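Local coordinates for ABC transporter substrate-binding protein (Bradyrhizobium japonicum, PDB 4I1D) that probably captures small solutes in the periplasm for an ABC importer and binds D-malate, with polyamines such as putrescine and spermidine possible natural ligands, at residues 109-114 with 218-223; 134-139 with 179-184; 226-231 with 296-301; 257-262 with 278-283. One frame throughout, in Å; residues are numbered along the deposited sequence.

How the contacts relate
Contacts 1, 2 and 3 all belong to one mixed sheet, and they show how strand pairing changes character with its place in a fold. Contact 3 is the buried one, a parallel pair near the centre of the chain, while contact 1 is an antiparallel, partly buried pair farther out. The two share strand 219-235 and meet where Tyr223 O packs on Gln298 CG. Contact 2, parallel and partly buried, lies close to the malate pocket, its centre about 14 Å from that of contact 1. Contact 4, partly buried, its centre about 18 Å from the chain's, stands apart: a helix end and a loop meet through apolar carbons, without the backbone bonds that knit the other three.

Contact 1. Residues 109-114 with 218-223; sequences LAYSQK and KVSFTY. With SO4 (sulfate ion), chain K; ACT (acetate ion), chain R.
Tyr111 and Ser220 form a reciprocal backbone pair: Tyr111 N donates to Ser220 O and Ser220 N to Tyr111 O, both at 3.0 Å. Beyond the end of strand 109-112, Gln113 N adds a bond of 2.7 Å to Lys218 O, and at the other end a water bridges Leu109 N and Thr222 O. Between the bonded pairs the chains close in, with Ala110 CA only 4.1 Å from Phe221 CA, and Ala110 CA makes a bent CA-H...O contact with Ser220 O, 3.3 Å away.

Side-chain packing differs on the two faces. Tyr111 holds CG between its backbone N and carbonyl carbon (chi1 62°), and its ring lies over the neighbouring strand: Ser220 O stands 3.8 Å above one face, toward the rim, while CE1 meets Phe221 CA at 3.7 Å. Beside it Gln113, extended beyond CG, brings NE2 to 3.3 Å from Ser220 CB. On the other face Ala110 CB touches Phe221 CB, and Val209 of helix 206-214 packs on both residues.

The hydroxyls of Ser112 and Thr222 find their partners beyond the strand pair. Ser112 OG donates to an acetate oxygen and also pairs with Thr115 N; Thr222 OG1 pairs with Asn224 N beside a sulfate. The arrangement is an antiparallel ladder between two long strands, 100-112 and 219-235, of a type 2 periplasmic binding protein fold.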
loop_
_atom_site.group_PDB
_atom_site.type_symbol
_atom_site.label_atom_id
_atom_site.label_comp_id
_atom_site.label_asym_id
_atom_site.label_seq_id
_atom_site.Cartn_x
_atom_site.Cartn_y
_atom_site.Cartn_z
ATOM N N LEU A 109 -25.110 26.375 20.355
ATOM C CA LEU A 109 -26.196 25.449 20.102
ATOM C C LEU A 109 -27.205 26.124 19.162
ATOM O O LEU A 109 -27.902 27.070 19.549
ATOM C CB LEU A 109 -26.863 25.062 21.430
ATOM C CG LEU A 109 -28.078 24.124 21.397
ATOM C CD1 LEU A 109 -27.797 22.920 20.533
ATOM C CD2 LEU A 109 -28.511 23.682 22.810
ATOM N N ALA A 110 -27.254 25.651 17.921
ATOM C CA ALA A 110 -28.231 26.116 16.941
ATOM C C ALA A 110 -29.295 25.046 16.791
ATOM O O ALA A 110 -29.038 23.857 17.035
ATOM C CB ALA A 110 -27.557 26.405 15.577
ATOM N N TYR A 111 -30.491 25.463 16.396
ATOM C CA TYR A 111 -31.623 24.559 16.371
ATOM C C TYR A 111 -32.705 25.072 15.424
ATOM O O TYR A 111 -32.820 26.266 15.198
ATOM C CB TYR A 111 -32.188 24.392 17.784
ATOM C CG TYR A 111 -32.713 25.683 18.372
ATOM C CD1 TYR A 111 -31.906 26.489 19.170
ATOM C CD2 TYR A 111 -34.011 26.106 18.116
ATOM C CE1 TYR A 111 -32.380 27.681 19.707
ATOM C CE2 TYR A 111 -34.496 27.301 18.639
ATOM C CZ TYR A 111 -33.672 28.085 19.429
ATOM O OH TYR A 111 -34.150 29.270 19.947
ATOM N N SER A 112 -33.490 24.146 14.881
ATOM C CA SER A 112 -34.604 24.461 13.999
ATOM C C SER A 112 -35.852 24.918 14.770
ATOM O O SER A 112 -36.287 24.266 15.730
ATOM C CB SER A 112 -34.946 23.231 13.158
ATOM O OG SER A 112 -36.257 23.315 12.627
ATOM N N GLN A 113 -36.431 26.032 14.341
ATOM C CA GLN A 113 -37.668 26.520 14.951
ATOM C C GLN A 113 -38.883 25.747 14.477
ATOM O O GLN A 113 -39.919 25.771 15.136
ATOM C CB GLN A 113 -37.874 28.011 14.688
ATOM C CG GLN A 113 -36.923 28.914 15.453
ATOM C CD GLN A 113 -36.842 30.300 14.838
ATOM O OE1 GLN A 113 -37.292 30.517 13.705
ATOM N NE2 GLN A 113 -36.279 31.248 15.583
ATOM N N LYS A 114 -38.768 25.070 13.336
ATOM C CA LYS A 114 -39.849 24.209 12.873
ATOM C C LYS A 114 -39.955 23.002 13.804
ATOM O O LYS A 114 -41.048 22.579 14.176
ATOM C CB LYS A 114 -39.639 23.767 11.423
ATOM C CG LYS A 114 -40.205 24.742 10.389
ATOM C CD LYS A 114 -39.925 24.289 8.951
ATOM C CE LYS A 114 -40.250 25.394 7.933
ATOM N NZ LYS A 114 -39.865 25.060 6.518
ATOM N N LYS A 218 -35.985 28.913 9.074
ATOM C CA LYS A 218 -36.611 28.952 10.389
ATOM C C LYS A 218 -35.700 28.305 11.423
ATOM O O LYS A 218 -35.974 27.211 11.904
ATOM C CB LYS A 218 -37.982 28.275 10.365
ATOM C CG LYS A 218 -39.020 29.025 9.549
ATOM C CD LYS A 218 -38.929 30.515 9.815
ATOM C CE LYS A 218 -40.099 31.274 9.192
ATOM N NZ LYS A 218 -40.123 31.217 7.701
ATOM N N VAL A 219 -34.603 28.979 11.743
ATOM C CA VAL A 219 -33.643 28.459 12.705
ATOM C C VAL A 219 -33.151 29.572 13.617
ATOM O O VAL A 219 -33.328 30.752 13.317
ATOM C CB VAL A 219 -32.435 27.809 12.005
ATOM C CG1 VAL A 219 -32.903 26.838 10.932
ATOM C CG2 VAL A 219 -31.530 28.877 11.411
ATOM N N SER A 220 -32.535 29.196 14.731
ATOM C CA SER A 220 -32.032 30.182 15.674
ATOM C C SER A 220 -30.964 29.539 16.544
ATOM O O SER A 220 -30.510 28.424 16.266
ATOM C CB SER A 220 -33.172 30.717 16.548
ATOM O OG SER A 220 -32.717 31.746 17.410
ATOM N N PHE A 221 -30.564 30.237 17.599
ATOM C CA PHE A 221 -29.534 29.730 18.494
ATOM C C PHE A 221 -29.565 30.470 19.813
ATOM O O PHE A 221 -30.220 31.501 19.943
ATOM C CB PHE A 221 -28.139 29.841 17.859
ATOM C CG PHE A 221 -27.570 31.238 17.857
ATOM C CD1 PHE A 221 -27.779 32.087 16.780
ATOM C CD2 PHE A 221 -26.810 31.695 18.925
ATOM C CE1 PHE A 221 -27.243 33.376 16.768
ATOM C CE2 PHE A 221 -26.273 32.981 18.925
ATOM C CZ PHE A 221 -26.488 33.823 17.843
ATOM N N THR A 222 -28.851 29.933 20.792
ATOM C CA THR A 222 -28.721 30.588 22.084
ATOM C C THR A 222 -27.251 30.816 22.370
ATOM O O THR A 222 -26.400 30.055 21.908
ATOM C CB THR A 222 -29.309 29.729 23.220
ATOM O OG1 THR A 222 -29.122 30.405 24.470
ATOM C CG2 THR A 222 -28.605 28.382 23.283
ATOM N N TYR A 223 -26.943 31.869 23.119
ATOM C CA TYR A 223 -25.574 32.065 23.576
ATOM C C TYR A 223 -25.337 31.269 24.866
ATOM O O TYR A 223 -24.195 31.078 25.297
ATOM C CB TYR A 223 -25.248 33.548 23.772
ATOM C CG TYR A 223 -24.871 34.284 22.492
ATOM C CD1 TYR A 223 -23.710 33.958 21.790
ATOM C CD2 TYR A 223 -25.663 35.317 22.006
ATOM C CE1 TYR A 223 -23.360 34.620 20.624
ATOM C CE2 TYR A 223 -25.319 36.000 20.839
ATOM C CZ TYR A 223 -24.171 35.648 20.157
ATOM O OH TYR A 223 -23.840 36.331 19.009
HETATM S S SO4 K . -31.443 32.445 25.786
HETATM O O1 SO4 K . -32.517 33.396 26.056
HETATM O O2 SO4 K . -30.453 33.057 24.892
HETATM O O3 SO4 K . -30.815 32.050 27.051
HETATM O O4 SO4 K . -32.028 31.282 25.126
HETATM C C ACT R . -35.912 23.998 8.266
HETATM O O ACT R . -35.801 23.642 9.465
HETATM O OXT ACT R . -35.496 25.152 7.988
HETATM C CH3 ACT R . -36.512 23.090 7.227
HETATM O O HOH W 1 -24.711 28.026 22.825
#

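Contact 2. Residues 134-139 with 179-184; sequences PGRRAL and HITVWW. With SO4 (sulfate ion), chain E.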
loop_
_atom_site.group_PDB
_atom_site.type_symbol
_atom_site.label_atom_id
_atom_site.label_comp_id
_atom_site.label_asym_id
_atom_site.label_seq_id
_atom_site.Cartn_x
_atom_site.Cartn_y
_atom_site.Cartn_z
ATOM N N PRO A 134 -35.701 15.088 20.988
ATOM C CA PRO A 134 -35.465 14.166 19.870
ATOM C C PRO A 134 -35.181 14.942 18.592
ATOM O O PRO A 134 -35.670 16.060 18.427
ATOM C CB PRO A 134 -36.800 13.410 19.744
ATOM C CG PRO A 134 -37.554 13.704 21.029
ATOM C CD PRO A 134 -37.108 15.082 21.417
ATOM N N GLY A 135 -34.386 14.361 17.702
ATOM C CA GLY A 135 -34.063 15.018 16.453
ATOM C C GLY A 135 -32.684 14.675 15.934
ATOM O O GLY A 135 -31.851 14.124 16.662
ATOM N N ARG A 136 -32.444 15.004 14.664
ATOM C CA ARG A 136 -31.143 14.787 14.054
ATOM C C ARG A 136 -30.181 15.849 14.571
ATOM O O ARG A 136 -30.580 16.984 14.838
ATOM C CB ARG A 136 -31.264 14.817 12.536
ATOM C CG ARG A 136 -32.239 13.772 12.004
ATOM C CD ARG A 136 -32.548 13.995 10.519
ATOM N NE ARG A 136 -33.161 12.807 9.930
ATOM C CZ ARG A 136 -32.561 11.998 9.060
ATOM N NH1 ARG A 136 -31.326 12.257 8.645
ATOM N NH2 ARG A 136 -33.204 10.933 8.591
ATOM N N ARG A 137 -28.929 15.454 14.752
ATOM C CA ARG A 137 -27.932 16.285 15.412
ATOM C C ARG A 137 -26.638 16.270 14.621
ATOM O O ARG A 137 -26.305 15.273 13.973
ATOM C CB ARG A 137 -27.623 15.739 16.812
ATOM C CG ARG A 137 -28.706 15.943 17.862
ATOM C CD ARG A 137 -28.512 14.970 19.020
ATOM N NE ARG A 137 -29.146 15.436 20.254
ATOM C CZ ARG A 137 -30.446 15.344 20.517
ATOM N NH1 ARG A 137 -30.910 15.798 21.673
ATOM N NH2 ARG A 137 -31.284 14.806 19.633
ATOM N N ALA A 138 -25.895 17.368 14.705
ATOM C CA ALA A 138 -24.572 17.459 14.085
ATOM C C ALA A 138 -23.619 18.111 15.071
ATOM O O ALA A 138 -24.021 18.953 15.881
ATOM C CB ALA A 138 -24.627 18.266 12.796
ATOM N N LEU A 139 -22.359 17.695 15.014
ATOM C CA LEU A 139 -21.302 18.336 15.779
ATOM C C LEU A 139 -20.172 18.533 14.791
ATOM O O LEU A 139 -20.196 17.950 13.706
ATOM C CB LEU A 139 -20.841 17.459 16.958
ATOM C CG LEU A 139 -21.758 17.309 18.180
ATOM C CD1 LEU A 139 -21.159 16.317 19.204
ATOM C CD2 LEU A 139 -22.029 18.669 18.827
ATOM N N HIS A 179 -25.845 9.044 18.021
ATOM C CA HIS A 179 -26.970 9.937 17.796
ATOM C C HIS A 179 -26.574 11.136 16.946
ATOM O O HIS A 179 -27.395 12.009 16.664
ATOM C CB HIS A 179 -27.563 10.379 19.128
ATOM C CG HIS A 179 -28.076 9.238 19.951
ATOM N ND1 HIS A 179 -29.269 8.608 19.678
ATOM C CD2 HIS A 179 -27.540 8.593 21.016
ATOM C CE1 HIS A 179 -29.462 7.636 20.558
ATOM N NE2 HIS A 179 -28.427 7.605 21.379
ATOM N N ILE A 180 -25.312 11.164 16.526
ATOM C CA ILE A 180 -24.859 12.220 15.647
ATOM C C ILE A 180 -25.112 11.796 14.202
ATOM O O ILE A 180 -24.612 10.769 13.732
ATOM C CB ILE A 180 -23.383 12.557 15.869
ATOM C CG1 ILE A 180 -23.166 13.050 17.306
ATOM C CG2 ILE A 180 -22.918 13.581 14.851
ATOM C CD1 ILE A 180 -24.150 14.117 17.765
ATOM N N THR A 181 -25.921 12.596 13.521
ATOM C CA THR A 181 -26.297 12.349 12.143
ATOM C C THR A 181 -25.121 12.643 11.224
ATOM O O THR A 181 -24.822 11.872 10.310
ATOM C CB THR A 181 -27.465 13.256 11.773
ATOM O OG1 THR A 181 -28.528 13.046 12.713
ATOM C CG2 THR A 181 -27.943 12.976 10.361
ATOM N N VAL A 182 -24.455 13.767 11.483
ATOM C CA VAL A 182 -23.325 14.213 10.679
ATOM C C VAL A 182 -22.287 14.926 11.538
ATOM O O VAL A 182 -22.631 15.756 12.372
ATOM C CB VAL A 182 -23.762 15.229 9.594
ATOM C CG1 VAL A 182 -22.543 15.775 8.869
ATOM C CG2 VAL A 182 -24.725 14.598 8.618
ATOM N N TRP A 183 -21.016 14.607 11.316
ATOM C CA TRP A 183 -19.914 15.397 11.852
ATOM C C TRP A 183 -19.442 16.343 10.757
ATOM O O TRP A 183 -18.804 15.909 9.797
ATOM C CB TRP A 183 -18.767 14.478 12.270
ATOM C CG TRP A 183 -19.122 13.575 13.431
ATOM C CD1 TRP A 183 -19.735 12.361 13.367
ATOM C CD2 TRP A 183 -18.876 13.828 14.821
ATOM N NE1 TRP A 183 -19.883 11.837 14.633
ATOM C CE2 TRP A 183 -19.365 12.720 15.542
ATOM C CE3 TRP A 183 -18.296 14.890 15.526
ATOM C CZ2 TRP A 183 -19.286 12.640 16.929
ATOM C CZ3 TRP A 183 -18.218 14.806 16.907
ATOM C CH2 TRP A 183 -18.711 13.695 17.591
ATOM N N TRP A 184 -19.753 17.628 10.882
ATOM C CA TRP A 184 -19.438 18.553 9.795
ATOM C C TRP A 184 -17.997 19.039 9.816
ATOM O O TRP A 184 -17.337 19.010 10.854
ATOM C CB TRP A 184 -20.418 19.730 9.731
ATOM C CG TRP A 184 -20.463 20.641 10.941
ATOM C CD1 TRP A 184 -21.371 20.598 11.955
ATOM C CD2 TRP A 184 -19.600 21.754 11.224
ATOM N NE1 TRP A 184 -21.122 21.602 12.859
ATOM C CE2 TRP A 184 -20.043 22.327 12.436
ATOM C CE3 TRP A 184 -18.501 22.322 10.571
ATOM C CZ2 TRP A 184 -19.417 23.436 13.019
ATOM C CZ3 TRP A 184 -17.882 23.427 11.148
ATOM C CH2 TRP A 184 -18.344 23.971 12.359
HETATM S S SO4 E . -29.528 9.388 13.244
HETATM O O1 SO4 E . -29.316 10.345 12.156
HETATM O O2 SO4 E . -28.250 8.801 13.654
HETATM O O3 SO4 E . -30.133 10.059 14.397
HETATM O O4 SO4 E . -30.430 8.346 12.758
HETATM O O HOH W 2 -30.175 12.133 17.379
#
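Arg137 O receives two N-H groups from segment 179-184, a short bond of 2.7 Å from Thr181 N and a weak one of 3.4 Å from Val182 N. Thr181 holds the same residue a second time, through the N-H of Arg137: its OG1, anti to the carbonyl carbon (chi1 -55°), accepts from Arg137 N at 3.2 Å and donates to a sulfate oxygen. Farther along, the parallel ladder runs on through Leu139 N to Val182 O and Trp184 N to Leu139 O, the latter 2.9 Å.

Leu139 lies side by side with Trp183, its CB 3.7 Å from Trp183 CZ3, and Ile180 crosses it at about a right angle, CD1 to CD1. Ile180 CG2 sits over one face of the Trp183 ring. Trp184 turns its ring edge to Ala138 CB.

Strand 201-205 flanks strand 137-140, and its Met203 O accepts from Trp184 NE1; the Trp184 ring also meets Trp205 of the malate pocket edge-to-face, while helix 187-196 packs on Val182 and Trp184.

Contact 3. Residues 226-231 with 296-301; sequences GILQST and AKQALM. With SO4 (sulfate ion), chain K.
Gln298 reaches across to Gly226 and Leu228. Its CB lies 3.1 Å from Gly226 O, and CG, anti to the carbonyl carbon (chi1 -71°), stays close to the same oxygen. CD then passes near Leu228 CB, the two side chains crossing at about a right angle, and OE1 comes within 3.6 Å of Leu228 CB. At the tip OE1 bonds to Ser106 OG while NE2 donates to Asn294 O, so the buried amide is fixed at both its polar atoms. An alanine here would probably leave Ser106 OG and Asn294 O without these partners and open a gap beside Leu228. Gly226 suits this neighbour, since a CB on it would crowd OE1.

The backbones form a short parallel ladder, which opens with Ala299 N to Gly226 O at 2.8 Å. Leu228 N then donates to Ala299 O at 2.7 Å, and Met301 N to Leu228 O. The two-residue strand 299-300 thereby joins strand 219-235, whose other edge runs antiparallel to 100-112; such long strands passing between the lobes are consistent with the hinge of a type 2 periplasmic binding protein.

Beyond the ladder, selenomethionine Met301 bends at chi3 (-57°), and its CE presses tightly on Ile227 CG2 at 3.5 Å and touches Gln229 CG. Leu228 CD2 meets Leu300 CD1 at 3.9 Å, and Met152 of helix 146-153 packs on Ile227 and Ala299.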
loop_
_atom_site.group_PDB
_atom_site.type_symbol
_atom_site.label_atom_id
_atom_site.label_comp_id
_atom_site.label_asym_id
_atom_site.label_seq_id
_atom_site.Cartn_x
_atom_site.Cartn_y
_atom_site.Cartn_z
ATOM N N GLY A 226 -22.561 28.849 25.202
ATOM C CA GLY A 226 -21.778 28.987 23.987
ATOM C C GLY A 226 -20.307 28.989 24.344
ATOM O O GLY A 226 -19.944 29.270 25.486
ATOM N N ILE A 227 -19.457 28.649 23.383
ATOM C CA ILE A 227 -18.018 28.760 23.574
ATOM C C ILE A 227 -17.501 30.038 22.889
ATOM O O ILE A 227 -17.513 30.157 21.656
ATOM C CB ILE A 227 -17.269 27.524 23.046
ATOM C CG1 ILE A 227 -17.742 26.255 23.758
ATOM C CG2 ILE A 227 -15.775 27.702 23.237
ATOM C CD1 ILE A 227 -19.042 25.717 23.225
ATOM N N LEU A 228 -17.067 30.995 23.705
ATOM C CA LEU A 228 -16.648 32.306 23.211
ATOM C C LEU A 228 -15.181 32.273 22.792
ATOM O O LEU A 228 -14.298 31.944 23.592
ATOM C CB LEU A 228 -16.869 33.378 24.277
ATOM C CG LEU A 228 -16.463 34.795 23.882
ATOM C CD1 LEU A 228 -17.111 35.215 22.547
ATOM C CD2 LEU A 228 -16.832 35.745 24.994
ATOM N N GLN A 229 -14.933 32.612 21.534
ATOM C CA GLN A 229 -13.604 32.490 20.954
ATOM C C GLN A 229 -13.215 33.767 20.226
ATOM O O GLN A 229 -14.023 34.689 20.117
ATOM C CB GLN A 229 -13.581 31.312 19.987
ATOM C CG GLN A 229 -13.917 29.984 20.657
ATOM C CD GLN A 229 -14.437 28.957 19.660
ATOM O OE1 GLN A 229 -15.627 28.611 19.657
ATOM N NE2 GLN A 229 -13.551 28.478 18.804
ATOM N N SER A 230 -11.984 33.817 19.719
ATOM C CA SER A 230 -11.514 35.004 19.013
ATOM C C SER A 230 -10.411 34.692 18.011
ATOM O O SER A 230 -9.661 33.724 18.171
ATOM C CB SER A 230 -10.969 36.021 20.020
ATOM O OG SER A 230 -9.742 35.560 20.568
ATOM N N THR A 231 -10.297 35.530 16.987
ATOM C CA THR A 231 -9.076 35.555 16.182
ATOM C C THR A 231 -8.247 36.782 16.563
ATOM O O THR A 231 -8.759 37.741 17.167
ATOM C CB THR A 231 -9.357 35.567 14.663
ATOM O OG1 THR A 231 -10.211 36.670 14.344
ATOM C CG2 THR A 231 -10.024 34.250 14.219
ATOM N N ALA A 296 -21.320 36.504 29.589
ATOM C CA ALA A 296 -21.525 35.939 30.915
ATOM C C ALA A 296 -22.171 34.556 30.864
ATOM O O ALA A 296 -22.011 33.772 31.788
ATOM C CB ALA A 296 -22.351 36.895 31.795
ATOM N N LYS A 297 -22.904 34.257 29.793
ATOM C CA LYS A 297 -23.551 32.945 29.648
ATOM C C LYS A 297 -22.602 31.907 29.049
ATOM O O LYS A 297 -22.971 30.751 28.903
ATOM C CB LYS A 297 -24.759 33.030 28.705
ATOM C CG LYS A 297 -25.896 33.940 29.136
ATOM C CD LYS A 297 -26.842 34.162 27.959
ATOM C CE LYS A 297 -27.992 35.087 28.312
ATOM N NZ LYS A 297 -29.295 34.373 28.214
ATOM N N GLN A 298 -21.401 32.319 28.661
ATOM C CA GLN A 298 -20.559 31.467 27.820
ATOM C C GLN A 298 -19.275 30.980 28.471
ATOM O O GLN A 298 -18.802 31.549 29.452
ATOM C CB GLN A 298 -20.178 32.203 26.540
ATOM C CG GLN A 298 -21.318 32.379 25.561
ATOM C CD GLN A 298 -20.898 33.191 24.348
ATOM O OE1 GLN A 298 -20.249 32.676 23.431
ATOM N NE2 GLN A 298 -21.257 34.470 24.345
ATOM N N ALA A 299 -18.710 29.923 27.899
ATOM C CA ALA A 299 -17.369 29.498 28.253
ATOM C C ALA A 299 -16.366 30.317 27.442
ATOM O O ALA A 299 -16.428 30.372 26.209
ATOM C CB ALA A 299 -17.193 28.024 27.977
ATOM N N LEU A 300 -15.451 30.972 28.138
ATOM C CA LEU A 300 -14.409 31.704 27.464
ATOM C C LEU A 300 -13.270 30.741 27.150
ATOM O O LEU A 300 -12.587 30.255 28.054
ATOM C CB LEU A 300 -13.923 32.846 28.359
ATOM C CG LEU A 300 -12.892 33.774 27.723
ATOM C CD1 LEU A 300 -13.443 34.440 26.442
ATOM C CD2 LEU A 300 -12.459 34.814 28.742
HETATM N N MSE A 301 -13.069 30.449 25.873
HETATM C CA MSE A 301 -12.008 29.520 25.490
HETATM C C MSE A 301 -10.642 29.953 26.018
HETATM O O MSE A 301 -10.247 31.113 25.867
HETATM C CB MSE A 301 -11.938 29.345 23.974
HETATM C CG MSE A 301 -10.730 28.508 23.539
HETATM SE SE MSE A 301 -10.966 27.696 21.781
HETATM C CE MSE A 301 -12.606 26.720 22.182
HETATM S S SO4 K . -31.443 32.445 25.786
HETATM O O1 SO4 K . -32.517 33.396 26.056
HETATM O O2 SO4 K . -30.453 33.057 24.892
HETATM O O3 SO4 K . -30.815 32.050 27.051
HETATM O O4 SO4 K . -32.028 31.282 25.126
#

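Contact 4. Residues 257-262 with 278-283; sequences HQANLP and NVIKPE
Ile280 is turned toward Pro262 and Ala259 by two torsions: CG1 stands anti to the carbonyl carbon (chi1 -52°), and chi2 of 173° carries CD1 straight on. CD1 thus reaches Pro262 CG at 3.6 Å, the two side chains crossing at about a right angle, and CG1 rests 3.4 Å from Ala259 O. Val279, whose chi1 of -19° is close to eclipsed, presents CG2 to the same residue, 3.5 Å from Ala259 CB and 3.3 Å from Ala259 O. The short methyl distance and the unusual torsion make the detail of this pair doubtful. An alanine in place of Ile280 would probably open a gap beside Pro262 CG and over Ala259 O, where CD1 and CG1 now lie.

The carbons do the work here, without any hydrogen bond between the two segments. Nearby, Pro262 O accepts from Arg284 NE of the helix that follows Lys281, its N-cap residue, and Thr277 also packs on Ala259. Helix 12-30 also touches Asn260, whose ND2 bonds back to Val256 O.

Away from the malate site, this is plain packing of the end of helix 255-260, running into a 3-10 turn, against the loop that returns after strand 268-269 and leads into helix 282-285.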
loop_
_atom_site.group_PDB
_atom_site.type_symbol
_atom_site.label_atom_id
_atom_site.label_comp_id
_atom_site.label_asym_id
_atom_site.label_seq_id
_atom_site.Cartn_x
_atom_site.Cartn_y
_atom_site.Cartn_z
ATOM N N HIS A 257 -12.962 51.871 13.915
ATOM C CA HIS A 257 -12.917 50.869 12.852
ATOM C C HIS A 257 -13.484 49.561 13.385
ATOM O O HIS A 257 -14.292 48.897 12.734
ATOM C CB HIS A 257 -11.485 50.657 12.355
ATOM C CG HIS A 257 -10.909 51.841 11.643
ATOM N ND1 HIS A 257 -9.562 51.965 11.372
ATOM C CD2 HIS A 257 -11.496 52.957 11.146
ATOM C CE1 HIS A 257 -9.345 53.104 10.740
ATOM N NE2 HIS A 257 -10.502 53.724 10.588
ATOM N N GLN A 258 -13.053 49.212 14.590
ATOM C CA GLN A 258 -13.500 48.014 15.271
ATOM C C GLN A 258 -15.001 48.031 15.562
ATOM O O GLN A 258 -15.686 47.040 15.340
ATOM C CB GLN A 258 -12.707 47.843 16.567
ATOM C CG GLN A 258 -11.309 47.268 16.354
ATOM C CD GLN A 258 -11.317 45.756 16.380
ATOM O OE1 GLN A 258 -11.896 45.151 17.284
ATOM N NE2 GLN A 258 -10.685 45.132 15.384
ATOM N N ALA A 259 -15.509 49.152 16.066
ATOM C CA ALA A 259 -16.931 49.268 16.354
ATOM C C ALA A 259 -17.754 49.120 15.073
ATOM O O ALA A 259 -18.938 48.795 15.122
ATOM C CB ALA A 259 -17.258 50.612 17.076
ATOM N N ASN A 260 -17.127 49.354 13.924
ATOM C CA ASN A 260 -17.847 49.248 12.657
ATOM C C ASN A 260 -18.004 47.817 12.158
ATOM O O ASN A 260 -18.872 47.535 11.329
ATOM C CB ASN A 260 -17.209 50.116 11.574
ATOM C CG ASN A 260 -17.825 51.504 11.511
ATOM O OD1 ASN A 260 -18.732 51.761 10.715
ATOM N ND2 ASN A 260 -17.342 52.404 12.358
ATOM N N LEU A 261 -17.173 46.913 12.663
ATOM C CA LEU A 261 -17.200 45.528 12.186
ATOM C C LEU A 261 -18.553 44.838 12.415
ATOM O O LEU A 261 -19.131 44.285 11.476
ATOM C CB LEU A 261 -16.054 44.701 12.777
ATOM C CG LEU A 261 -16.089 43.239 12.339
ATOM C CD1 LEU A 261 -16.005 43.143 10.829
ATOM C CD2 LEU A 261 -14.968 42.446 12.990
ATOM N N PRO A 262 -19.061 44.871 13.660
ATOM C CA PRO A 262 -20.371 44.285 13.984
ATOM C C PRO A 262 -21.539 45.017 13.333
ATOM O O PRO A 262 -22.691 44.621 13.497
ATOM C CB PRO A 262 -20.456 44.434 15.506
ATOM C CG PRO A 262 -19.513 45.528 15.838
ATOM C CD PRO A 262 -18.385 45.388 14.861
ATOM N N ASN A 278 -20.035 54.632 20.625
ATOM C CA ASN A 278 -21.352 55.124 20.230
ATOM C C ASN A 278 -21.641 54.968 18.741
ATOM O O ASN A 278 -22.271 55.840 18.137
ATOM C CB ASN A 278 -21.521 56.595 20.624
ATOM C CG ASN A 278 -22.549 56.792 21.718
ATOM O OD1 ASN A 278 -23.709 57.102 21.444
ATOM N ND2 ASN A 278 -22.130 56.615 22.968
ATOM N N VAL A 279 -21.171 53.874 18.145
ATOM C CA VAL A 279 -21.536 53.568 16.763
ATOM C C VAL A 279 -22.434 52.344 16.726
ATOM O O VAL A 279 -23.246 52.188 15.814
ATOM C CB VAL A 279 -20.312 53.368 15.828
ATOM C CG1 VAL A 279 -19.063 53.983 16.438
ATOM C CG2 VAL A 279 -20.104 51.898 15.508
ATOM N N ILE A 280 -22.293 51.492 17.738
ATOM C CA ILE A 280 -23.128 50.304 17.888
ATOM C C ILE A 280 -24.334 50.580 18.779
ATOM O O ILE A 280 -24.184 50.811 19.978
ATOM C CB ILE A 280 -22.338 49.149 18.512
ATOM C CG1 ILE A 280 -21.032 48.919 17.745
ATOM C CG2 ILE A 280 -23.181 47.879 18.536
ATOM C CD1 ILE A 280 -20.106 47.910 18.404
ATOM N N LYS A 281 -25.526 50.551 18.192
ATOM C CA LYS A 281 -26.759 50.754 18.948
ATOM C C LYS A 281 -27.001 49.582 19.910
ATOM O O LYS A 281 -26.603 48.448 19.625
ATOM C CB LYS A 281 -27.944 50.928 17.992
ATOM C CG LYS A 281 -27.734 52.013 16.933
ATOM C CD LYS A 281 -29.001 52.278 16.104
ATOM C CE LYS A 281 -28.888 51.746 14.668
ATOM N NZ LYS A 281 -28.946 50.251 14.570
ATOM N N PRO A 282 -27.657 49.857 21.052
ATOM C CA PRO A 282 -27.918 48.853 22.096
ATOM C C PRO A 282 -28.563 47.576 21.547
ATOM O O PRO A 282 -28.134 46.474 21.902
ATOM C CB PRO A 282 -28.901 49.568 23.030
ATOM C CG PRO A 282 -28.679 51.033 22.777
ATOM C CD PRO A 282 -28.345 51.132 21.327
ATOM N N GLU A 283 -29.576 47.735 20.696
ATOM C CA GLU A 283 -30.288 46.609 20.094
ATOM C C GLU A 283 -29.348 45.695 19.302
ATOM O O GLU A 283 -29.534 44.483 19.267
ATOM C CB GLU A 283 -31.395 47.116 19.165
ATOM C CG GLU A 283 -31.975 48.476 19.546
ATOM C CD GLU A 283 -33.142 48.367 20.514
ATOM O OE1 GLU A 283 -33.536 47.226 20.854
ATOM O OE2 GLU A 283 -33.669 49.424 20.933
#